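Local coordinates for protein glycoside transferase (Listeria monocytogenes, PDB 6R2M) that is a monomeric, extracellular glycoside hydrolase, known as PssZ, that probably acts on exopolysaccharide, at residues F190-Q195 with Q200-S205; A186-T191 with E251-S256. All blocks are in the same frame, centred on the assembly; numbering follows the deposited sequence.

Contact 1. Residues F190-Q195 with Q200-S205; sequences FTEVFQ and QYADPS
A classic beta bulge marks the mouth of the tight hairpin made by strands 193-195 and 198-200, with Glu192 and Val193 both facing Gln200. Val193 and Gln200 form an antiparallel hydrogen-bonded pair: Val193 N reaches Gln200 O at 3.0 Å, and Gln200 N returns to Val193 O at 2.8 Å. Strand 193-195 is the middle one of a small three-stranded sheet, and Glu192 and Phe194 bond through their backbones to Leu160 and Leu158 on its other side.

On the face of the sheet that carries Val193, the Gln200 side chain takes the tight position between its own N and carbonyl carbon (chi1 66°), then bends at CG and lies against the valine, bringing NE2 to 3.3 Å from Val193 CG1. From there Gln200 NE2 donates to Gln195 OE1 at 2.7 Å. The bond uses a lone pair in the carbonyl plane, with the two amides nearly coplanar (18°), which ties their ends together edge to edge.

Just ahead of the bulge, Thr191 sets its methyl CG2 over the centre of the Tyr201 ring in a CH-pi contact, 3.7 Å from the centroid. Arg250 also meets this ring, as a cation-pi partner. Glu192 arrives at the ring's edge, its chain turned at chi2 so that the carboxylate lies beside the 201-202 backbone. There Ala202 N donates to Glu192 OE1 at 2.8 Å, coming from above the carboxylate plane (52° out of it).

Contact 2. Residues A186-T191 with E251-S256; sequences ADPFFT and ETKKPS. Unlike the reference sequence in segment 251-256: Lys254 (reference Asn).
Lys253 leans over Pro188 and Phe189 with the aliphatic part of its chain. Its CB stands back from the aromatic ring. CG, placed beside the backbone N (chi1 -56°), comes to 4.4 Å from Phe189 CE2, approaching the ring obliquely. CD is the atom that really touches: it sits 3.5 Å from Pro188 CG and 3.7 Å from Pro188 CD, against the CG-CD side of the proline ring. At chi3 (-84°) the chain bends, and CE carries the ammonium NZ on past the proline.

This is surface packing between two loops of a helix-rich fold, consistent with the (alpha/alpha)6 barrel of family 8 glycoside hydrolases: one follows helix 179-183, the other strand 247-249. Each loop is shaped by its own turn. A cis peptide precedes Pro188, and Asp187 N bonds to Phe189 O at 3.0 Å; in the other loop Thr252 OG1 accepts from Lys254 N at 3.1 Å, an ST turn.

Pro188 CG also lies 3.9 Å above the plane of the Phe189 ring, offset toward its rim. That ring in turn is buried, meeting Phe233 of helix 228-241 edge-to-face and touching Tyr248.

How the contacts relate
Leaving helix 179-183, the chain runs through 186-191, the segment where contact 2 begins, and its last two residues, Phe190 and Thr191, already belong to contact 1. Contact 1 closes almost at once, after the four residues 196-199, which hold the hairpin turn and the start of the second strand. The chain then passes strand 206-208, helices 209-223 and 228-241 and strand 247-249 before 251-256 closes contact 2 over 59 residues. Contact 1's return segment therefore falls within that longer span. Arg250, bonding to Asp203 and Ser205, ties the segment after the small sheet to the start of the loop leading into helix 262-274; Tyr201 OH ties it back to Phe189 O by a weak hydrogen bond.

Contact 1. Residues F190-Q195 with Q200-S205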
# COMPACT_ATOMS: atom_id res chain seq x y z
N PHE A 190 -7.11 12.29 10.68
CA PHE A 190 -7.86 12.52 9.45
C PHE A 190 -9.21 11.82 9.52
O PHE A 190 -9.32 10.69 10.00
CB PHE A 190 -7.11 11.97 8.24
CG PHE A 190 -5.85 12.70 7.91
CD1 PHE A 190 -5.89 13.83 7.11
CD2 PHE A 190 -4.61 12.23 8.35
CE1 PHE A 190 -4.72 14.48 6.77
CE2 PHE A 190 -3.44 12.89 8.02
CZ PHE A 190 -3.49 14.01 7.23
N THR A 191 -10.24 12.49 8.98
CA THR A 191 -11.48 11.81 8.62
C THR A 191 -11.18 10.89 7.44
O THR A 191 -10.78 11.37 6.38
CB THR A 191 -12.55 12.81 8.21
OG1 THR A 191 -11.99 13.72 7.27
CG2 THR A 191 -13.09 13.56 9.41
N GLU A 192 -11.39 9.59 7.62
CA GLU A 192 -10.91 8.65 6.62
C GLU A 192 -11.82 8.49 5.42
O GLU A 192 -11.37 8.00 4.39
CB GLU A 192 -10.72 7.27 7.25
CG GLU A 192 -9.72 7.26 8.40
CD GLU A 192 -10.38 7.35 9.77
OE1 GLU A 192 -11.48 7.92 9.87
OE2 GLU A 192 -9.78 6.83 10.74
N VAL A 193 -13.09 8.87 5.53
CA VAL A 193 -14.09 8.48 4.55
C VAL A 193 -14.69 9.72 3.89
O VAL A 193 -15.11 10.66 4.58
CB VAL A 193 -15.21 7.63 5.18
CG1 VAL A 193 -16.22 7.23 4.12
CG2 VAL A 193 -14.63 6.39 5.84
N PHE A 194 -14.76 9.70 2.57
CA PHE A 194 -15.39 10.75 1.78
C PHE A 194 -16.63 10.14 1.14
O PHE A 194 -16.53 9.12 0.44
CB PHE A 194 -14.39 11.29 0.75
CG PHE A 194 -14.93 12.40 -0.11
CD1 PHE A 194 -14.96 13.71 0.35
CD2 PHE A 194 -15.37 12.14 -1.40
CE1 PHE A 194 -15.44 14.73 -0.45
CE2 PHE A 194 -15.85 13.16 -2.21
CZ PHE A 194 -15.89 14.45 -1.73
N GLN A 195 -17.80 10.68 1.46
CA GLN A 195 -19.05 10.11 0.97
C GLN A 195 -20.05 11.24 0.83
O GLN A 195 -20.18 12.06 1.75
CB GLN A 195 -19.59 9.02 1.90
CG GLN A 195 -20.93 8.43 1.44
CD GLN A 195 -21.41 7.29 2.32
OE1 GLN A 195 -20.93 7.12 3.43
NE2 GLN A 195 -22.37 6.51 1.82
N GLN A 200 -16.28 11.85 6.88
CA GLN A 200 -16.68 11.19 8.11
C GLN A 200 -15.54 10.29 8.58
O GLN A 200 -14.64 9.94 7.81
CB GLN A 200 -17.96 10.36 7.91
CG GLN A 200 -17.76 9.18 6.96
CD GLN A 200 -18.55 9.27 5.66
OE1 GLN A 200 -18.53 10.30 4.98
NE2 GLN A 200 -19.20 8.17 5.28
N TYR A 201 -15.57 9.95 9.86
CA TYR A 201 -14.59 9.01 10.39
C TYR A 201 -15.03 7.58 10.11
O TYR A 201 -16.22 7.27 9.98
CB TYR A 201 -14.37 9.21 11.90
CG TYR A 201 -13.62 10.49 12.26
CD1 TYR A 201 -12.23 10.58 12.12
CD2 TYR A 201 -14.30 11.61 12.74
CE1 TYR A 201 -11.55 11.75 12.44
CE2 TYR A 201 -13.62 12.77 13.08
CZ TYR A 201 -12.25 12.83 12.94
OH TYR A 201 -11.58 14.00 13.26
N ALA A 202 -14.04 6.69 9.99
CA ALA A 202 -14.31 5.31 9.65
C ALA A 202 -14.98 4.57 10.79
O ALA A 202 -15.76 3.63 10.56
CB ALA A 202 -13.01 4.61 9.25
N ASP A 203 -14.69 4.96 12.02
CA ASP A 203 -15.15 4.27 13.22
C ASP A 203 -15.55 5.31 14.25
O ASP A 203 -14.96 6.39 14.29
CB ASP A 203 -14.05 3.35 13.77
CG ASP A 203 -14.50 2.54 14.97
OD1 ASP A 203 -15.14 1.50 14.76
OD2 ASP A 203 -14.21 2.96 16.11
N PRO A 204 -16.56 5.04 15.07
CA PRO A 204 -17.01 6.06 16.03
C PRO A 204 -15.98 6.41 17.10
O PRO A 204 -16.08 7.49 17.68
CB PRO A 204 -18.29 5.47 16.64
CG PRO A 204 -18.43 4.09 16.08
CD PRO A 204 -17.58 3.99 14.86
N SER A 205 -15.00 5.55 17.37
CA SER A 205 -14.10 5.86 18.48
C SER A 205 -12.63 5.58 18.23
O SER A 205 -11.80 6.09 18.99
CB SER A 205 -14.53 5.10 19.74
OG SER A 205 -14.62 3.72 19.47
O HOH W 1 -11.99 6.46 12.57

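Contact 2. Residues A186-T191 with E251-S256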
# COMPACT_ATOMS: atom_id res chain seq x y z
N ALA A 186 -7.26 17.12 9.56
CA ALA A 186 -6.94 16.24 10.69
C ALA A 186 -7.09 17.03 11.99
O ALA A 186 -6.71 18.20 12.05
CB ALA A 186 -5.52 15.68 10.55
N ASP A 187 -7.65 16.39 13.03
CA ASP A 187 -7.89 17.16 14.26
C ASP A 187 -7.82 16.33 15.54
O ASP A 187 -8.77 16.35 16.34
CB ASP A 187 -9.24 17.86 14.16
CG ASP A 187 -9.39 18.99 15.17
OD1 ASP A 187 -8.36 19.58 15.57
OD2 ASP A 187 -10.54 19.27 15.58
N PRO A 188 -6.72 15.62 15.81
CA PRO A 188 -5.47 15.57 15.03
C PRO A 188 -5.44 14.41 14.02
O PRO A 188 -4.44 14.26 13.33
CB PRO A 188 -4.41 15.37 16.12
CG PRO A 188 -5.12 14.49 17.11
CD PRO A 188 -6.58 14.88 17.08
N PHE A 189 -6.51 13.63 13.95
CA PHE A 189 -6.60 12.51 13.02
C PHE A 189 -7.45 12.88 11.82
O PHE A 189 -8.39 13.67 11.92
CB PHE A 189 -7.18 11.28 13.70
CG PHE A 189 -6.47 10.90 14.95
CD1 PHE A 189 -5.20 10.34 14.91
CD2 PHE A 189 -7.08 11.09 16.19
CE1 PHE A 189 -4.53 9.98 16.07
CE2 PHE A 189 -6.42 10.74 17.36
CZ PHE A 189 -5.15 10.18 17.30
N PHE A 190 -7.11 12.29 10.68
CA PHE A 190 -7.86 12.52 9.45
C PHE A 190 -9.21 11.82 9.52
O PHE A 190 -9.32 10.69 10.00
CB PHE A 190 -7.11 11.97 8.24
CG PHE A 190 -5.85 12.70 7.91
CD1 PHE A 190 -5.89 13.83 7.11
CD2 PHE A 190 -4.61 12.23 8.35
CE1 PHE A 190 -4.72 14.48 6.77
CE2 PHE A 190 -3.44 12.89 8.02
CZ PHE A 190 -3.49 14.01 7.23
N THR A 191 -10.24 12.49 8.98
CA THR A 191 -11.48 11.81 8.62
C THR A 191 -11.18 10.89 7.44
O THR A 191 -10.78 11.37 6.38
CB THR A 191 -12.55 12.81 8.21
OG1 THR A 191 -11.99 13.72 7.27
CG2 THR A 191 -13.09 13.56 9.41
N GLU A 251 -11.42 10.20 21.01
CA GLU A 251 -11.95 11.12 22.01
C GLU A 251 -10.88 11.54 23.01
O GLU A 251 -10.83 12.71 23.41
CB GLU A 251 -13.13 10.46 22.72
CG GLU A 251 -14.17 9.84 21.77
CD GLU A 251 -13.97 8.34 21.52
OE1 GLU A 251 -14.91 7.57 21.83
OE2 GLU A 251 -12.90 7.92 21.01
N THR A 252 -10.00 10.62 23.40
CA THR A 252 -8.99 10.88 24.41
C THR A 252 -7.61 11.11 23.83
O THR A 252 -6.74 11.64 24.54
CB THR A 252 -8.90 9.69 25.38
OG1 THR A 252 -8.53 8.52 24.64
CG2 THR A 252 -10.24 9.44 26.04
N LYS A 253 -7.39 10.72 22.57
CA LYS A 253 -6.08 10.68 21.93
C LYS A 253 -5.12 9.70 22.63
O LYS A 253 -3.91 9.76 22.43
CB LYS A 253 -5.45 12.07 21.83
CG LYS A 253 -6.32 13.08 21.12
CD LYS A 253 -5.49 14.24 20.59
CE LYS A 253 -5.26 15.32 21.64
NZ LYS A 253 -4.66 16.53 21.02
N LYS A 254 -5.66 8.79 23.42
CA LYS A 254 -4.85 7.77 24.07
C LYS A 254 -4.82 6.50 23.22
O LYS A 254 -5.76 6.21 22.48
CB LYS A 254 -5.41 7.45 25.46
CG LYS A 254 -5.27 8.63 26.41
CD LYS A 254 -5.70 8.30 27.82
CE LYS A 254 -4.93 9.15 28.82
NZ LYS A 254 -4.21 10.27 28.15
N PRO A 255 -3.73 5.73 23.29
CA PRO A 255 -3.66 4.49 22.50
C PRO A 255 -4.73 3.51 22.95
O PRO A 255 -5.08 3.44 24.13
CB PRO A 255 -2.24 3.97 22.78
CG PRO A 255 -1.53 5.09 23.48
CD PRO A 255 -2.56 5.90 24.16
N SER A 256 -5.28 2.75 21.99
CA SER A 256 -6.26 1.71 22.33
C SER A 256 -5.63 0.63 23.18
O SER A 256 -6.30 0.03 24.03
CB SER A 256 -6.84 1.09 21.07
OG SER A 256 -7.45 2.09 20.27